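PDB 3BRS: periplasmic binding protein/LacI transcriptional regulator from Clostridium phytofermentans, which probably binds a sugar outside the cell as the solute-binding component of a transport system. Local coordinates for residues P66-E77 with I91-Q102. Numbering follows the deposited sequence.
Sequences PDVILLAAADYE and IKLIVIDSGMKQ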
loop_
_atom_site.group_PDB
_atom_site.type_symbol
_atom_site.label_atom_id
_atom_site.label_comp_id
_atom_site.label_asym_id
_atom_site.label_seq_id
_atom_site.Cartn_x
_atom_site.Cartn_y
_atom_site.Cartn_z
ATOM N N PRO A 66 -9.873 -15.366 -18.257
ATOM C CA PRO A 66 -10.446 -15.549 -16.882
ATOM C C PRO A 66 -11.861 -14.873 -16.804
ATOM O O PRO A 66 -12.282 -14.125 -17.742
ATOM C CB PRO A 66 -9.467 -14.809 -16.031
ATOM C CG PRO A 66 -9.101 -13.549 -17.062
ATOM C CD PRO A 66 -8.949 -14.223 -18.389
ATOM N N ASP A 67 -12.608 -15.147 -15.745
ATOM C CA ASP A 67 -13.879 -14.507 -15.519
ATOM C C ASP A 67 -13.664 -13.145 -14.837
ATOM O O ASP A 67 -14.450 -12.196 -15.005
ATOM C CB ASP A 67 -14.683 -15.426 -14.600
ATOM C CG ASP A 67 -15.191 -16.672 -15.314
ATOM O OD1 ASP A 67 -15.786 -16.540 -16.417
ATOM O OD2 ASP A 67 -14.935 -17.759 -14.779
ATOM N N VAL A 68 -12.567 -13.037 -14.091
ATOM C CA VAL A 68 -12.299 -11.880 -13.209
ATOM C C VAL A 68 -10.825 -11.614 -13.190
ATOM O O VAL A 68 -10.039 -12.553 -13.166
ATOM C CB VAL A 68 -12.697 -12.161 -11.716
ATOM C CG1 VAL A 68 -12.357 -10.935 -10.821
ATOM C CG2 VAL A 68 -14.196 -12.544 -11.569
ATOM N N ILE A 69 -10.425 -10.355 -13.173
ATOM C CA ILE A 69 -9.021 -10.074 -12.866
ATOM C C ILE A 69 -9.051 -9.199 -11.629
ATOM O O ILE A 69 -9.828 -8.224 -11.589
ATOM C CB ILE A 69 -8.410 -9.284 -14.027
ATOM C CG1 ILE A 69 -7.877 -10.231 -15.124
ATOM C CG2 ILE A 69 -7.369 -8.216 -13.523
ATOM C CD1 ILE A 69 -7.710 -9.461 -16.547
ATOM N N LEU A 70 -8.260 -9.528 -10.599
ATOM C CA LEU A 70 -8.129 -8.630 -9.433
ATOM C C LEU A 70 -6.816 -7.863 -9.571
ATOM O O LEU A 70 -5.790 -8.493 -9.783
ATOM C CB LEU A 70 -8.085 -9.403 -8.096
ATOM C CG LEU A 70 -9.281 -10.302 -7.847
ATOM C CD1 LEU A 70 -9.142 -11.601 -8.612
ATOM C CD2 LEU A 70 -9.222 -10.550 -6.409
ATOM N N LEU A 71 -6.795 -6.539 -9.369
ATOM C CA LEU A 71 -5.653 -5.842 -9.845
ATOM C C LEU A 71 -5.292 -4.840 -8.827
ATOM O O LEU A 71 -6.178 -4.083 -8.417
ATOM C CB LEU A 71 -5.977 -5.160 -11.195
ATOM C CG LEU A 71 -4.958 -4.151 -11.704
ATOM C CD1 LEU A 71 -3.557 -4.797 -11.965
ATOM C CD2 LEU A 71 -5.539 -3.474 -12.970
ATOM N N ALA A 72 -4.011 -4.821 -8.419
ATOM C CA ALA A 72 -3.496 -3.712 -7.557
ATOM C C ALA A 72 -2.707 -2.860 -8.538
ATOM O O ALA A 72 -1.745 -3.336 -9.130
ATOM C CB ALA A 72 -2.674 -4.223 -6.386
ATOM N N ALA A 73 -3.230 -1.653 -8.841
ATOM C CA ALA A 73 -2.731 -0.894 -10.006
ATOM C C ALA A 73 -1.388 -0.311 -9.632
ATOM O O ALA A 73 -1.249 0.534 -8.709
ATOM C CB ALA A 73 -3.705 0.203 -10.341
ATOM N N ALA A 74 -0.375 -0.612 -10.415
ATOM C CA ALA A 74 0.958 -0.025 -10.104
ATOM C C ALA A 74 0.987 1.512 -10.201
ATOM O O ALA A 74 1.723 2.176 -9.503
ATOM C CB ALA A 74 2.069 -0.663 -10.957
ATOM N N ASP A 75 0.248 2.059 -11.141
ATOM C CA ASP A 75 0.322 3.469 -11.435
ATOM C C ASP A 75 -1.087 4.051 -11.525
ATOM O O ASP A 75 -1.956 3.554 -12.277
ATOM C CB ASP A 75 1.053 3.667 -12.813
ATOM C CG ASP A 75 1.489 5.084 -12.969
ATOM O OD1 ASP A 75 0.654 5.866 -13.364
ATOM O OD2 ASP A 75 2.586 5.462 -12.527
ATOM N N TYR A 76 -1.303 5.138 -10.806
ATOM C CA TYR A 76 -2.576 5.772 -10.726
ATOM C C TYR A 76 -3.101 6.206 -12.097
ATOM O O TYR A 76 -4.314 6.123 -12.347
ATOM C CB TYR A 76 -2.324 7.017 -9.848
ATOM C CG TYR A 76 -3.560 7.879 -9.632
ATOM C CD1 TYR A 76 -4.677 7.359 -8.973
ATOM C CD2 TYR A 76 -3.581 9.241 -9.972
ATOM C CE1 TYR A 76 -5.816 8.131 -8.742
ATOM C CE2 TYR A 76 -4.701 10.003 -9.733
ATOM C CZ TYR A 76 -5.815 9.418 -9.131
ATOM O OH TYR A 76 -6.956 10.164 -8.875
ATOM N N GLU A 77 -2.230 6.682 -12.980
ATOM C CA GLU A 77 -2.650 7.072 -14.373
ATOM C C GLU A 77 -2.361 6.084 -15.541
ATOM O O GLU A 77 -3.096 6.058 -16.530
ATOM C CB GLU A 77 -2.018 8.415 -14.641
ATOM C CG GLU A 77 -2.605 9.498 -13.704
ATOM C CD GLU A 77 -1.802 10.769 -13.670
ATOM O OE1 GLU A 77 -2.368 11.813 -13.276
ATOM O OE2 GLU A 77 -0.599 10.730 -14.011
ATOM N N ILE A 91 -14.393 -9.412 -19.138
ATOM C CA ILE A 91 -13.852 -9.739 -17.780
ATOM C C ILE A 91 -14.237 -8.696 -16.704
ATOM O O ILE A 91 -14.167 -7.467 -16.925
ATOM C CB ILE A 91 -12.271 -9.867 -17.846
ATOM C CG1 ILE A 91 -11.889 -10.921 -18.901
ATOM C CG2 ILE A 91 -11.748 -10.374 -16.534
ATOM C CD1 ILE A 91 -10.439 -10.825 -19.375
ATOM N N LYS A 92 -14.611 -9.202 -15.527
ATOM C CA LYS A 92 -14.890 -8.392 -14.344
ATOM C C LYS A 92 -13.570 -7.831 -13.762
ATOM O O LYS A 92 -12.569 -8.548 -13.674
ATOM C CB LYS A 92 -15.557 -9.334 -13.302
ATOM C CG LYS A 92 -16.915 -9.915 -13.701
ATOM C CD LYS A 92 -17.983 -8.835 -13.576
ATOM C CE LYS A 92 -18.744 -8.575 -14.864
ATOM N NZ LYS A 92 -19.683 -9.679 -15.133
ATOM N N LEU A 93 -13.542 -6.559 -13.367
ATOM C CA LEU A 93 -12.394 -6.006 -12.740
ATOM C C LEU A 93 -12.711 -5.705 -11.281
ATOM O O LEU A 93 -13.572 -4.858 -11.015
ATOM C CB LEU A 93 -11.956 -4.727 -13.457
ATOM C CG LEU A 93 -10.777 -3.944 -12.908
ATOM C CD1 LEU A 93 -9.504 -4.813 -12.713
ATOM C CD2 LEU A 93 -10.517 -2.852 -13.863
ATOM N N ILE A 94 -12.009 -6.349 -10.357
ATOM C CA ILE A 94 -11.887 -5.897 -8.939
ATOM C C ILE A 94 -10.587 -5.169 -8.733
ATOM O O ILE A 94 -9.493 -5.676 -9.065
ATOM C CB ILE A 94 -11.905 -7.105 -7.916
ATOM C CG1 ILE A 94 -13.065 -7.950 -8.169
ATOM C CG2 ILE A 94 -11.891 -6.684 -6.372
ATOM C CD1 ILE A 94 -14.273 -7.159 -8.412
ATOM N N VAL A 95 -10.658 -3.944 -8.241
ATOM C CA VAL A 95 -9.417 -3.298 -7.830
ATOM C C VAL A 95 -9.136 -3.611 -6.346
ATOM O O VAL A 95 -10.003 -3.455 -5.541
ATOM C CB VAL A 95 -9.352 -1.888 -8.156
ATOM C CG1 VAL A 95 -8.255 -1.239 -7.297
ATOM C CG2 VAL A 95 -9.043 -1.717 -9.690
ATOM N N ILE A 96 -7.940 -4.153 -6.033
ATOM C CA ILE A 96 -7.563 -4.398 -4.652
ATOM C C ILE A 96 -6.362 -3.467 -4.203
ATOM O O ILE A 96 -5.431 -3.193 -4.970
ATOM C CB ILE A 96 -7.132 -5.816 -4.515
ATOM C CG1 ILE A 96 -6.197 -6.133 -5.672
ATOM C CG2 ILE A 96 -8.365 -6.776 -4.321
ATOM C CD1 ILE A 96 -5.278 -7.338 -5.388
ATOM N N ASP A 97 -6.392 -2.966 -2.978
ATOM C CA ASP A 97 -5.299 -2.099 -2.478
ATOM C C ASP A 97 -5.149 -0.735 -3.140
ATOM O O ASP A 97 -5.238 0.232 -2.435
ATOM C CB ASP A 97 -3.989 -2.872 -2.534
ATOM C CG ASP A 97 -2.787 -2.037 -2.094
ATOM O OD1 ASP A 97 -2.833 -1.480 -1.006
ATOM O OD2 ASP A 97 -1.799 -1.925 -2.814
ATOM N N SER A 98 -5.008 -0.622 -4.480
ATOM C CA SER A 98 -4.462 0.622 -5.059
ATOM C C SER A 98 -5.169 0.930 -6.317
ATOM O O SER A 98 -5.074 0.135 -7.243
ATOM C CB SER A 98 -2.986 0.521 -5.361
ATOM O OG SER A 98 -2.441 1.846 -5.423
ATOM N N GLY A 99 -5.936 2.029 -6.327
ATOM C CA GLY A 99 -6.818 2.324 -7.478
ATOM C C GLY A 99 -6.175 3.075 -8.643
ATOM O O GLY A 99 -4.961 3.465 -8.617
ATOM N N MET A 100 -6.986 3.243 -9.685
ATOM C CA MET A 100 -6.736 4.166 -10.812
ATOM C C MET A 100 -7.599 5.503 -10.722
ATOM O O MET A 100 -8.626 5.563 -10.080
ATOM C CB MET A 100 -7.025 3.458 -12.101
ATOM C CG MET A 100 -6.090 2.191 -12.290
ATOM S SD MET A 100 -6.435 1.137 -13.725
ATOM C CE MET A 100 -7.652 0.225 -12.852
ATOM N N LYS A 101 -7.119 6.537 -11.421
ATOM C CA LYS A 101 -7.760 7.800 -11.618
ATOM C C LYS A 101 -8.959 7.565 -12.473
ATOM O O LYS A 101 -9.918 8.327 -12.374
ATOM C CB LYS A 101 -6.823 8.740 -12.410
ATOM C CG LYS A 101 -7.257 10.231 -12.427
ATOM C CD LYS A 101 -6.486 10.991 -13.522
ATOM C CE LYS A 101 -6.241 10.094 -14.771
ATOM N NZ LYS A 101 -5.489 10.824 -15.884
ATOM N N GLN A 102 -8.888 6.557 -13.353
ATOM C CA GLN A 102 -9.995 6.270 -14.281
ATOM C C GLN A 102 -10.997 5.345 -13.589
ATOM O O GLN A 102 -10.611 4.388 -12.910
ATOM C CB GLN A 102 -9.508 5.693 -15.622
ATOM C CG GLN A 102 -8.474 6.658 -16.357
ATOM C CD GLN A 102 -7.007 6.393 -15.918
ATOM O OE1 GLN A 102 -6.720 5.729 -14.877
ATOM N NE2 GLN A 102 -6.074 6.889 -16.719
HETATM O O HOH W 1 -2.223 3.041 -8.042
HETATM O O HOH W 2 -4.305 4.126 -14.225
#
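Strands 68-71 and 92-96 are parallel neighbours of a beta-alpha-beta unit in one of the two Rossmann-like lobes of a periplasmic binding protein. The ladder runs from Lys92 N on Asp67 O through Ile69 and Leu71 to Ile96 N on Leu71 O. This last donor stands 47° out of the carbonyl plane, whereas Ile69 N meets Lys92 O almost end-on at 2.8 Å.

On the face carrying Ile69 and Leu71, Leu93 CD1 reaches across to both, 4.1 Å from Ile69 CG2 and 3.9 Å from Leu71 CB; CG anti to the backbone N (chi1 177°) sends the branch there. Leu70 and Ile94 lie side by side on the other face.

Beyond the strands the segments meet again at intervals. Ala73 N donates to Ser98 O, and a water bridges Ala73 O, Ser98 OG and Gly99 O. Lys101 N donates to Tyr76 O at 3.0 Å, while Lys101 CB sits over one face of the Tyr76 ring, 3.7 Å from its centroid, in a CH-pi contact. The Gln102 amide closes this end, NE2 donating to Glu77 O at 3.1 Å, that oxygen lying near the amide plane.

Strand 7-11 flanks strand 68-71, and 107-110 flanks 92-96. Helix 80-83 packs on Leu71 and Met100, helix 20-36 on Ala72 and Ile96, and helix 144-157 of the other lobe meets Tyr76 and Ser98, so their loops face the interlobe cleft.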